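Local coordinates for protein putative amidohydrolase (Unidentified, PDB 3FEQ) that probably hydrolyses dipeptides that end in proline, as a zinc-dependent prolidase of the amidohydrolase superfamily, at residues F61-V66 / F320-L325; D95-R100 / E327-Q332; L136-G141 / N206-E211; D169-V174 / E211-A216. All coordinates share one frame; numbering follows the deposited sequence.

Interaction 1 of 4, residues F61-V66 / F320-L325. With ZN (zinc ion), chain U.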
# COMPACT_ATOMS: atom_id res chain seq x y z
N PHE C 61 -19.45 -19.37 -41.56
CA PHE C 61 -19.34 -20.23 -40.40
C PHE C 61 -19.06 -19.45 -39.13
O PHE C 61 -18.38 -18.42 -39.16
CB PHE C 61 -18.25 -21.27 -40.60
CG PHE C 61 -18.29 -21.97 -41.91
CD1 PHE C 61 -19.49 -22.41 -42.45
CD2 PHE C 61 -17.11 -22.26 -42.58
CE1 PHE C 61 -19.50 -23.08 -43.66
CE2 PHE C 61 -17.12 -22.93 -43.78
CZ PHE C 61 -18.32 -23.34 -44.33
N ILE C 62 -19.56 -19.97 -38.02
CA ILE C 62 -19.31 -19.43 -36.70
C ILE C 62 -18.62 -20.46 -35.84
O ILE C 62 -19.10 -21.58 -35.70
CB ILE C 62 -20.62 -19.09 -36.02
CG1 ILE C 62 -21.53 -18.30 -36.96
CG2 ILE C 62 -20.36 -18.37 -34.69
CD1 ILE C 62 -22.91 -18.05 -36.41
N ASP C 63 -17.48 -20.09 -35.26
CA ASP C 63 -16.74 -20.97 -34.37
C ASP C 63 -16.91 -20.54 -32.92
O ASP C 63 -16.57 -19.41 -32.56
CB ASP C 63 -15.26 -20.96 -34.73
CG ASP C 63 -14.50 -22.07 -34.08
OD1 ASP C 63 -14.84 -22.45 -32.93
OD2 ASP C 63 -13.55 -22.56 -34.72
N CYS C 64 -17.39 -21.46 -32.09
CA CYS C 64 -17.87 -21.08 -30.78
C CYS C 64 -16.83 -21.23 -29.69
O CYS C 64 -17.13 -20.98 -28.52
CB CYS C 64 -19.08 -21.92 -30.39
SG CYS C 64 -20.49 -21.67 -31.42
N HIS C 65 -15.63 -21.68 -30.07
CA HIS C 65 -14.51 -21.73 -29.13
C HIS C 65 -13.17 -21.55 -29.85
O HIS C 65 -12.60 -22.50 -30.36
CB HIS C 65 -14.54 -23.04 -28.34
CG HIS C 65 -13.77 -23.01 -27.06
ND1 HIS C 65 -14.36 -23.05 -25.82
CD2 HIS C 65 -12.43 -22.97 -26.83
CE1 HIS C 65 -13.43 -23.03 -24.88
NE2 HIS C 65 -12.25 -22.97 -25.47
N VAL C 66 -12.67 -20.31 -29.90
CA VAL C 66 -11.29 -20.05 -30.33
C VAL C 66 -10.50 -19.26 -29.29
O VAL C 66 -11.09 -18.62 -28.42
CB VAL C 66 -11.25 -19.25 -31.64
CG1 VAL C 66 -11.84 -20.05 -32.78
CG2 VAL C 66 -11.97 -17.96 -31.48
N PHE C 320 -20.23 -25.77 -32.93
CA PHE C 320 -18.88 -25.99 -33.44
C PHE C 320 -17.86 -25.31 -32.52
O PHE C 320 -18.04 -24.16 -32.14
CB PHE C 320 -18.80 -25.38 -34.84
CG PHE C 320 -17.57 -25.74 -35.60
CD1 PHE C 320 -17.58 -26.81 -36.48
CD2 PHE C 320 -16.43 -24.95 -35.51
CE1 PHE C 320 -16.46 -27.11 -37.22
CE2 PHE C 320 -15.30 -25.25 -36.25
CZ PHE C 320 -15.32 -26.33 -37.10
N GLY C 321 -16.79 -26.02 -32.18
CA GLY C 321 -15.61 -25.38 -31.60
C GLY C 321 -14.32 -26.06 -31.98
O GLY C 321 -14.30 -27.26 -32.24
N SER C 322 -13.22 -25.32 -31.98
CA SER C 322 -11.94 -25.92 -32.32
C SER C 322 -10.89 -25.88 -31.20
O SER C 322 -10.29 -26.91 -30.88
CB SER C 322 -11.39 -25.31 -33.60
OG SER C 322 -11.83 -23.98 -33.72
N ASP C 323 -10.66 -24.68 -30.64
CA ASP C 323 -9.78 -24.49 -29.49
C ASP C 323 -8.34 -24.83 -29.82
O ASP C 323 -7.62 -25.39 -29.00
CB ASP C 323 -10.27 -25.32 -28.29
CG ASP C 323 -9.68 -24.86 -26.95
OD1 ASP C 323 -9.61 -23.64 -26.69
OD2 ASP C 323 -9.34 -25.74 -26.13
N LEU C 324 -7.91 -24.51 -31.03
CA LEU C 324 -6.54 -24.81 -31.43
C LEU C 324 -5.54 -23.75 -30.96
O LEU C 324 -5.87 -22.57 -30.88
CB LEU C 324 -6.45 -25.03 -32.94
CG LEU C 324 -7.27 -26.21 -33.46
CD1 LEU C 324 -7.68 -25.97 -34.89
CD2 LEU C 324 -6.52 -27.53 -33.31
N LEU C 325 -4.32 -24.17 -30.66
CA LEU C 325 -3.28 -23.26 -30.18
C LEU C 325 -2.13 -23.22 -31.15
O LEU C 325 -1.80 -24.24 -31.76
CB LEU C 325 -2.77 -23.68 -28.80
CG LEU C 325 -3.83 -24.13 -27.80
CD1 LEU C 325 -3.18 -24.67 -26.56
CD2 LEU C 325 -4.86 -23.02 -27.48
ZN ZN U . -10.10 -22.83 -24.11

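Interaction 2 of 4, residues D95-R100 / E327-Q332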
# COMPACT_ATOMS: atom_id res chain seq x y z
N ASP C 95 -6.76 -13.60 -40.05
CA ASP C 95 -6.88 -13.55 -41.48
C ASP C 95 -7.14 -14.95 -42.05
O ASP C 95 -7.95 -15.11 -42.96
CB ASP C 95 -5.61 -12.96 -42.08
CG ASP C 95 -5.81 -12.49 -43.50
OD1 ASP C 95 -6.83 -11.83 -43.77
OD2 ASP C 95 -4.94 -12.79 -44.35
N ALA C 96 -6.47 -15.94 -41.48
CA ALA C 96 -6.61 -17.32 -41.92
C ALA C 96 -7.97 -17.92 -41.57
O ALA C 96 -8.57 -18.62 -42.40
CB ALA C 96 -5.48 -18.16 -41.37
N MET C 97 -8.48 -17.64 -40.38
CA MET C 97 -9.81 -18.14 -40.00
C MET C 97 -10.87 -17.64 -40.99
O MET C 97 -11.81 -18.37 -41.35
CB MET C 97 -10.18 -17.69 -38.58
CG MET C 97 -9.47 -18.42 -37.46
SD MET C 97 -10.11 -17.88 -35.86
CE MET C 97 -9.07 -18.79 -34.76
N LEU C 98 -10.70 -16.40 -41.44
CA LEU C 98 -11.67 -15.79 -42.32
C LEU C 98 -11.63 -16.47 -43.67
O LEU C 98 -12.67 -16.79 -44.24
CB LEU C 98 -11.42 -14.28 -42.45
CG LEU C 98 -12.38 -13.50 -43.33
CD1 LEU C 98 -13.78 -13.46 -42.74
CD2 LEU C 98 -11.83 -12.09 -43.59
N SER C 99 -10.42 -16.77 -44.15
CA SER C 99 -10.27 -17.41 -45.45
C SER C 99 -10.84 -18.83 -45.48
O SER C 99 -11.31 -19.30 -46.50
CB SER C 99 -8.82 -17.39 -45.92
OG SER C 99 -8.05 -18.36 -45.25
N ARG C 100 -10.83 -19.51 -44.35
CA ARG C 100 -11.45 -20.82 -44.27
C ARG C 100 -12.98 -20.74 -44.24
O ARG C 100 -13.64 -21.77 -44.21
CB ARG C 100 -10.93 -21.57 -43.06
CG ARG C 100 -9.45 -21.86 -43.12
CD ARG C 100 -9.03 -22.80 -42.02
NE ARG C 100 -8.88 -22.12 -40.74
CZ ARG C 100 -7.74 -21.57 -40.33
NH1 ARG C 100 -6.67 -21.64 -41.12
NH2 ARG C 100 -7.68 -20.96 -39.16
N GLU C 327 0.58 -22.98 -34.03
CA GLU C 327 0.61 -23.28 -35.45
C GLU C 327 -0.41 -24.36 -35.80
O GLU C 327 -0.82 -24.48 -36.96
CB GLU C 327 2.01 -23.68 -35.89
CG GLU C 327 2.81 -24.35 -34.80
CD GLU C 327 3.51 -23.36 -33.87
OE1 GLU C 327 3.12 -23.29 -32.69
OE2 GLU C 327 4.44 -22.66 -34.33
N MET C 328 -0.87 -25.10 -34.79
CA MET C 328 -1.98 -26.02 -34.96
C MET C 328 -3.29 -25.31 -35.31
O MET C 328 -4.35 -25.94 -35.40
CB MET C 328 -2.15 -26.86 -33.69
CG MET C 328 -1.02 -27.84 -33.45
SD MET C 328 -1.18 -28.61 -31.83
CE MET C 328 -0.41 -27.37 -30.79
N HIS C 329 -3.22 -24.00 -35.55
CA HIS C 329 -4.40 -23.25 -35.91
C HIS C 329 -4.93 -23.63 -37.27
O HIS C 329 -6.12 -23.46 -37.55
CB HIS C 329 -4.16 -21.74 -35.83
CG HIS C 329 -4.84 -21.11 -34.67
ND1 HIS C 329 -4.15 -20.52 -33.64
CD2 HIS C 329 -6.15 -21.08 -34.31
CE1 HIS C 329 -5.00 -20.10 -32.72
NE2 HIS C 329 -6.22 -20.44 -33.10
N ALA C 330 -4.05 -24.20 -38.08
CA ALA C 330 -4.36 -24.55 -39.45
C ALA C 330 -5.41 -25.65 -39.57
O ALA C 330 -6.12 -25.72 -40.56
CB ALA C 330 -3.10 -24.95 -40.18
N PHE C 331 -5.55 -26.47 -38.53
CA PHE C 331 -6.40 -27.65 -38.61
C PHE C 331 -7.87 -27.36 -38.33
O PHE C 331 -8.67 -28.29 -38.20
CB PHE C 331 -5.89 -28.74 -37.66
CG PHE C 331 -4.50 -29.22 -37.98
CD1 PHE C 331 -3.48 -29.08 -37.06
CD2 PHE C 331 -4.22 -29.81 -39.21
CE1 PHE C 331 -2.20 -29.50 -37.36
CE2 PHE C 331 -2.94 -30.22 -39.52
CZ PHE C 331 -1.93 -30.07 -38.59
N GLN C 332 -8.22 -26.08 -38.27
CA GLN C 332 -9.53 -25.62 -37.79
C GLN C 332 -10.73 -26.33 -38.43
O GLN C 332 -11.70 -26.67 -37.74
CB GLN C 332 -9.65 -24.10 -38.00
CG GLN C 332 -10.79 -23.43 -37.24
CD GLN C 332 -10.91 -21.96 -37.59
OE1 GLN C 332 -10.34 -21.51 -38.60
NE2 GLN C 332 -11.63 -21.20 -36.77

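Interaction 3 of 4, residues L136-G141 / N206-E211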
# COMPACT_ATOMS: atom_id res chain seq x y z
N LEU C 136 -12.19 -16.32 -16.43
CA LEU C 136 -12.04 -16.33 -14.98
C LEU C 136 -11.52 -17.68 -14.50
O LEU C 136 -11.93 -18.72 -15.01
CB LEU C 136 -13.36 -15.99 -14.33
CG LEU C 136 -13.92 -14.63 -14.74
CD1 LEU C 136 -15.09 -14.30 -13.83
CD2 LEU C 136 -12.85 -13.55 -14.67
N SER C 137 -10.57 -17.67 -13.57
CA SER C 137 -10.05 -18.90 -13.02
C SER C 137 -9.74 -18.69 -11.55
O SER C 137 -9.39 -17.58 -11.15
CB SER C 137 -8.80 -19.37 -13.75
OG SER C 137 -8.21 -20.48 -13.10
N GLN C 138 -9.95 -19.73 -10.74
CA GLN C 138 -9.53 -19.71 -9.34
C GLN C 138 -8.03 -19.91 -9.29
O GLN C 138 -7.39 -20.20 -10.30
CB GLN C 138 -10.24 -20.79 -8.53
CG GLN C 138 -10.13 -22.18 -9.13
CD GLN C 138 -10.05 -23.24 -8.07
OE1 GLN C 138 -11.07 -23.77 -7.62
NE2 GLN C 138 -8.83 -23.57 -7.66
N THR C 139 -7.47 -19.73 -8.10
CA THR C 139 -6.06 -19.97 -7.89
C THR C 139 -5.74 -21.43 -8.15
O THR C 139 -6.48 -22.32 -7.73
CB THR C 139 -5.63 -19.54 -6.46
OG1 THR C 139 -5.87 -18.14 -6.29
CG2 THR C 139 -4.16 -19.81 -6.24
N GLY C 140 -4.67 -21.68 -8.90
CA GLY C 140 -4.25 -23.03 -9.21
C GLY C 140 -5.16 -23.67 -10.23
O GLY C 140 -5.09 -24.88 -10.47
N GLY C 141 -6.01 -22.84 -10.84
CA GLY C 141 -7.07 -23.31 -11.71
C GLY C 141 -6.57 -23.47 -13.12
O GLY C 141 -5.38 -23.32 -13.38
N ASN C 206 -10.91 -33.08 -11.25
CA ASN C 206 -11.52 -32.28 -10.20
C ASN C 206 -12.07 -30.91 -10.57
O ASN C 206 -11.74 -30.35 -11.61
CB ASN C 206 -10.67 -32.23 -8.92
CG ASN C 206 -9.27 -31.74 -9.17
OD1 ASN C 206 -8.33 -32.54 -9.19
ND2 ASN C 206 -9.12 -30.43 -9.31
N THR C 207 -12.94 -30.40 -9.71
CA THR C 207 -13.83 -29.30 -10.02
C THR C 207 -13.20 -28.01 -9.56
O THR C 207 -12.28 -28.02 -8.75
CB THR C 207 -15.15 -29.47 -9.27
OG1 THR C 207 -14.91 -29.36 -7.85
CG2 THR C 207 -15.77 -30.83 -9.59
N GLN C 208 -13.69 -26.89 -10.06
CA GLN C 208 -13.09 -25.60 -9.76
C GLN C 208 -14.16 -24.57 -9.50
O GLN C 208 -15.17 -24.54 -10.19
CB GLN C 208 -12.16 -25.17 -10.91
CG GLN C 208 -10.77 -25.83 -10.87
CD GLN C 208 -9.90 -25.46 -12.07
OE1 GLN C 208 -10.15 -24.46 -12.75
NE2 GLN C 208 -8.89 -26.28 -12.34
N TYR C 209 -13.93 -23.73 -8.49
CA TYR C 209 -14.90 -22.70 -8.06
C TYR C 209 -16.01 -23.29 -7.19
O TYR C 209 -16.60 -24.32 -7.52
CB TYR C 209 -15.51 -21.92 -9.23
CG TYR C 209 -14.69 -20.75 -9.69
CD1 TYR C 209 -14.33 -20.61 -11.02
CD2 TYR C 209 -14.24 -19.79 -8.79
CE1 TYR C 209 -13.55 -19.52 -11.46
CE2 TYR C 209 -13.48 -18.70 -9.21
CZ TYR C 209 -13.13 -18.57 -10.54
OH TYR C 209 -12.37 -17.50 -10.95
N SER C 210 -16.32 -22.60 -6.11
CA SER C 210 -17.45 -22.97 -5.29
C SER C 210 -18.75 -22.64 -6.02
O SER C 210 -18.77 -21.80 -6.92
CB SER C 210 -17.39 -22.21 -3.99
OG SER C 210 -17.60 -20.84 -4.25
N GLU C 211 -19.84 -23.31 -5.64
CA GLU C 211 -21.15 -23.07 -6.24
C GLU C 211 -21.59 -21.65 -6.00
O GLU C 211 -22.23 -21.04 -6.87
CB GLU C 211 -22.20 -24.03 -5.70
CG GLU C 211 -21.91 -25.52 -5.94
CD GLU C 211 -23.15 -26.42 -5.84
OE1 GLU C 211 -23.04 -27.63 -6.12
OE2 GLU C 211 -24.23 -25.93 -5.46
O HOH W 1 -11.49 -21.66 -12.08

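Interaction 4 of 4, residues D169-V174 / E211-A216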
# COMPACT_ATOMS: atom_id res chain seq x y z
N ASP C 169 -10.58 -15.15 -7.01
CA ASP C 169 -11.22 -16.06 -6.10
C ASP C 169 -12.21 -15.27 -5.28
O ASP C 169 -12.04 -14.05 -5.09
CB ASP C 169 -10.17 -16.71 -5.19
CG ASP C 169 -9.03 -17.36 -5.96
OD1 ASP C 169 -9.07 -18.61 -6.15
OD2 ASP C 169 -8.11 -16.62 -6.39
N GLY C 170 -13.25 -15.96 -4.82
CA GLY C 170 -14.15 -15.38 -3.85
C GLY C 170 -15.37 -14.78 -4.49
O GLY C 170 -15.33 -14.36 -5.65
N VAL C 171 -16.46 -14.74 -3.73
CA VAL C 171 -17.74 -14.34 -4.28
C VAL C 171 -17.75 -12.89 -4.70
O VAL C 171 -18.24 -12.57 -5.78
CB VAL C 171 -18.87 -14.54 -3.27
CG1 VAL C 171 -20.11 -13.82 -3.74
CG2 VAL C 171 -19.13 -16.03 -3.08
N GLU C 172 -17.21 -12.01 -3.87
CA GLU C 172 -17.15 -10.62 -4.26
C GLU C 172 -16.11 -10.44 -5.36
O GLU C 172 -16.31 -9.66 -6.30
CB GLU C 172 -16.86 -9.72 -3.06
CG GLU C 172 -17.88 -9.83 -1.93
CD GLU C 172 -19.30 -9.35 -2.31
OE1 GLU C 172 -20.13 -9.18 -1.40
OE2 GLU C 172 -19.59 -9.16 -3.51
N GLY C 173 -15.04 -11.22 -5.29
CA GLY C 173 -13.95 -11.10 -6.22
C GLY C 173 -14.43 -11.36 -7.62
O GLY C 173 -14.18 -10.55 -8.54
N VAL C 174 -15.17 -12.46 -7.78
CA VAL C 174 -15.66 -12.83 -9.10
C VAL C 174 -16.70 -11.82 -9.56
O VAL C 174 -16.76 -11.45 -10.75
CB VAL C 174 -16.19 -14.29 -9.17
CG1 VAL C 174 -15.06 -15.28 -8.94
CG2 VAL C 174 -17.33 -14.53 -8.19
N GLU C 211 -19.84 -23.31 -5.64
CA GLU C 211 -21.15 -23.07 -6.24
C GLU C 211 -21.59 -21.65 -6.00
O GLU C 211 -22.23 -21.04 -6.87
CB GLU C 211 -22.20 -24.03 -5.70
CG GLU C 211 -21.91 -25.52 -5.94
CD GLU C 211 -23.15 -26.42 -5.84
OE1 GLU C 211 -23.04 -27.63 -6.12
OE2 GLU C 211 -24.23 -25.93 -5.46
N ASP C 212 -21.23 -21.09 -4.84
CA ASP C 212 -21.47 -19.68 -4.56
C ASP C 212 -20.79 -18.76 -5.56
O ASP C 212 -21.41 -17.83 -6.07
CB ASP C 212 -21.01 -19.33 -3.16
CG ASP C 212 -21.97 -19.81 -2.11
OD1 ASP C 212 -23.14 -20.08 -2.46
OD2 ASP C 212 -21.56 -19.94 -0.93
N GLU C 213 -19.52 -19.04 -5.85
CA GLU C 213 -18.80 -18.28 -6.84
C GLU C 213 -19.46 -18.37 -8.22
O GLU C 213 -19.87 -17.35 -8.79
CB GLU C 213 -17.32 -18.68 -6.87
CG GLU C 213 -16.51 -18.10 -5.70
CD GLU C 213 -15.25 -18.89 -5.41
OE1 GLU C 213 -14.17 -18.27 -5.25
OE2 GLU C 213 -15.31 -20.13 -5.39
N ILE C 214 -19.63 -19.58 -8.73
CA ILE C 214 -20.26 -19.76 -10.03
C ILE C 214 -21.61 -19.05 -10.14
O ILE C 214 -21.90 -18.37 -11.12
CB ILE C 214 -20.45 -21.25 -10.37
CG1 ILE C 214 -19.09 -21.96 -10.35
CG2 ILE C 214 -21.09 -21.42 -11.74
CD1 ILE C 214 -19.13 -23.41 -10.80
N ARG C 215 -22.44 -19.21 -9.12
CA ARG C 215 -23.76 -18.65 -9.17
C ARG C 215 -23.73 -17.12 -9.13
O ARG C 215 -24.48 -16.47 -9.84
CB ARG C 215 -24.63 -19.24 -8.07
CG ARG C 215 -26.09 -19.32 -8.42
CD ARG C 215 -26.88 -19.81 -7.22
NE ARG C 215 -26.14 -20.83 -6.49
CZ ARG C 215 -26.26 -22.14 -6.68
NH1 ARG C 215 -27.13 -22.60 -7.58
NH2 ARG C 215 -25.52 -22.99 -5.97
N ALA C 216 -22.80 -16.54 -8.36
CA ALA C 216 -22.58 -15.08 -8.41
C ALA C 216 -22.19 -14.60 -9.82
O ALA C 216 -22.78 -13.65 -10.33
CB ALA C 216 -21.56 -14.64 -7.37

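Interaction 1 of 4, residues F61-V66 / F320-L325
H65 and D323 lie side by side and reach toward the same zinc ion, part of the metal centre of an amidohydrolase TIM barrel. H65 and H67 form the family's HxH motif at the end of strand 56-66. The zinc sits in the plane of the H65 imidazole, 2.5 Å from NE2. D323 OD1 is a ligand at 2.7 Å, its carboxylate turned 88° from the ring, and H67 is the third ligand. The other ring nitrogen of H65, ND1, is hydrogen-bonded to E250, and together the two engagements fix how the imidazole is rotated. Main-chain bonds also join the two segments: D323 N donates to H65 O (2.9 Å), and C64 N to F320 O (2.8 Å). With CG anti to its backbone N (chi1 -167°), D63 turns OD1 toward H65 N and closes an Asx turn, 3.1 Å between the two atoms. This probably helps position H65, so that D63 is placed as a second-shell residue. Its other oxygen, OD2, accepts from Q332 NE2; a further bond from S322 OG is doubtful because its modelled length is too short. F320 meets this carboxylate with its ring edge, CE2 lying 3.6 Å from D63 OD2.

Interaction 2 of 4, residues D95-R100 / E327-Q332
R100 grips Q332 side-on, with NE and NH2 both donating to the single amide oxygen OE1. The NE to OE1 distance is 2.7 Å and the NH2 to OE1 distance 2.8 Å, and the oxygen lies in the guanidinium plane. The two bonds differ at the acceptor: NE arrives in the carbonyl plane of the Q332 amide, whereas NH2 stands 45° above it, because the two flat groups are steeply turned against each other. A bend at chi3 (-80°) folds the R100 chain back beside its own helix. This places the guanidinium between two carbonyl oxygens on opposite faces, A96 O on one and H329 O on the other. H329 O is 3.4 Å from R100 NH2, but the angle is too poor for a hydrogen bond. NH1 forms a salt bridge with E394.

Q332 is stretched out, with CG anti to the backbone N (chi1 -165°), and as its NE2 is taken up by D63, both ends of the amide are engaged. M97, also extended beyond CG, runs across Q332 at about a right angle, its CG 3.4 Å from Q332 OE1. The methyl CE goes on to H329, stopping 3.7 Å from NE2 and obliquely to the ring.

This is structural packing that joins the end of helix 90-99, just before strand 102-107 of the amidohydrolase barrel, to a 3-10 turn in the loop after the metal ligand D323. M97 and Q332 also rest on that strand, through V105 and F102, while M328 touches helix 274-282 through A279 and L280.

Interaction 3 of 4, residues L136-G141 / N206-E211
Q208 OE1 is held by H142 N and by a water that also accepts from Q138 N, and it rests 3.4 Å from G141 CA. G141 closes a type II beta turn that begins at Q138, just past strand 135-137 of the TIM barrel; G140 takes its third position with the positive phi usual there. The opposing residues 206-211 lead into helix 211-223, with S210 as N-cap.

Q138 joins the two loops directly. Its CG lies between the backbone N and the carbonyl carbon (chi1 52°), and a bend at chi2 brings the amide across Q208, the two side chains crossing at about a right angle. Q138 OE1 accepts from Y209 N on a lone pair, 3.0 Å away and nearly straight at 161°. At the other end of the same amide, NE2 donates to T139 O at 2.7 Å, so bonds at both ends hold the group against rotation. S137 OG, just ahead of the turn, donates to Q138 O and is also hydrogen-bonded to G143 N.

Y209 sends its ring toward the strand. Its hydroxyl lies beside the S137 backbone, but its hydrogen bond is with V168 O rather than with either nearby backbone N. V174 of helix 171-184 also packs against the ring, while Q138 and T139 touch R179 and L176 of a neighbouring subunit. Over one face of the Y209 ring sits Q138 CB, a CH-pi contact 4.2 Å from the ring centroid and 20° off its normal.

Interaction 4 of 4, residues D169-V174 / E211-A216
D169 meets E213 through its backbone, with its carbonyl carbon 3.6 Å from E213 OE1, while its own carboxylate turns elsewhere, to T139. Next comes G170, the N-cap of helix 171-184. Its N donates to E213 OE1 on the anti lone pair, at an N-H to acceptor angle of 156°; the modelled length is too short to weigh. G170 combines a positive phi (96°) with an extended psi, a conformation suited to a residue without a side chain. E213 spans the gap because its chain is extended beyond CG, which itself lies 3.7 Å from G170 C.

V171 opens the helix and straddles the first turn of its partner. CG2 packs 3.8 Å from D212 CB, and CG1, anti to the backbone N, approaches A216 CB at 4.0 Å. One turn further, V174 points toward helix 211-223. Its CG2 comes 3.8 Å from E213 O and 4.3 Å from A216 CB. The two barrel helices thus meet near their starts, through small apolar groups beside one acid-to-backbone bond.

Some partners of the acids lie across a subunit boundary. R179 of a neighbouring subunit forms salt bridges with D169 OD1 and with E213 OE2, which is also hydrogen-bonded to S210 OG of its own chain; E172 of a neighbouring subunit accepts from V171 N. D169 OD1 and E213 OE1 are 5.2 Å apart and would repel if both were charged. The shared arginine probably offsets that repulsion, consistent with the subunit interface contributing to the charge balance of this helix pair.

Interactions 1 and 2 touch and form the inner pair. Interaction 1, centred about 3 Å from the chain centre, is wholly buried and built on metal ligation and backbone bonds; interaction 2, centred about 13 Å out, relies on a guanidinium-amide grip. Interactions 3 and 4 also touch each other but lie farther out, their centres about 22 and 25 Å from that of the chain. Residues 206-211 run directly into helix 211-223 of interaction 4, whereas 136-141 reaches it through space, at D169. Amide and water bonds dominate interaction 3; interaction 4 combines an acid-to-N-cap bond with apolar helix packing. Both meet a neighbouring subunit, but interaction 3 is buried and only interaction 4 is partly exposed.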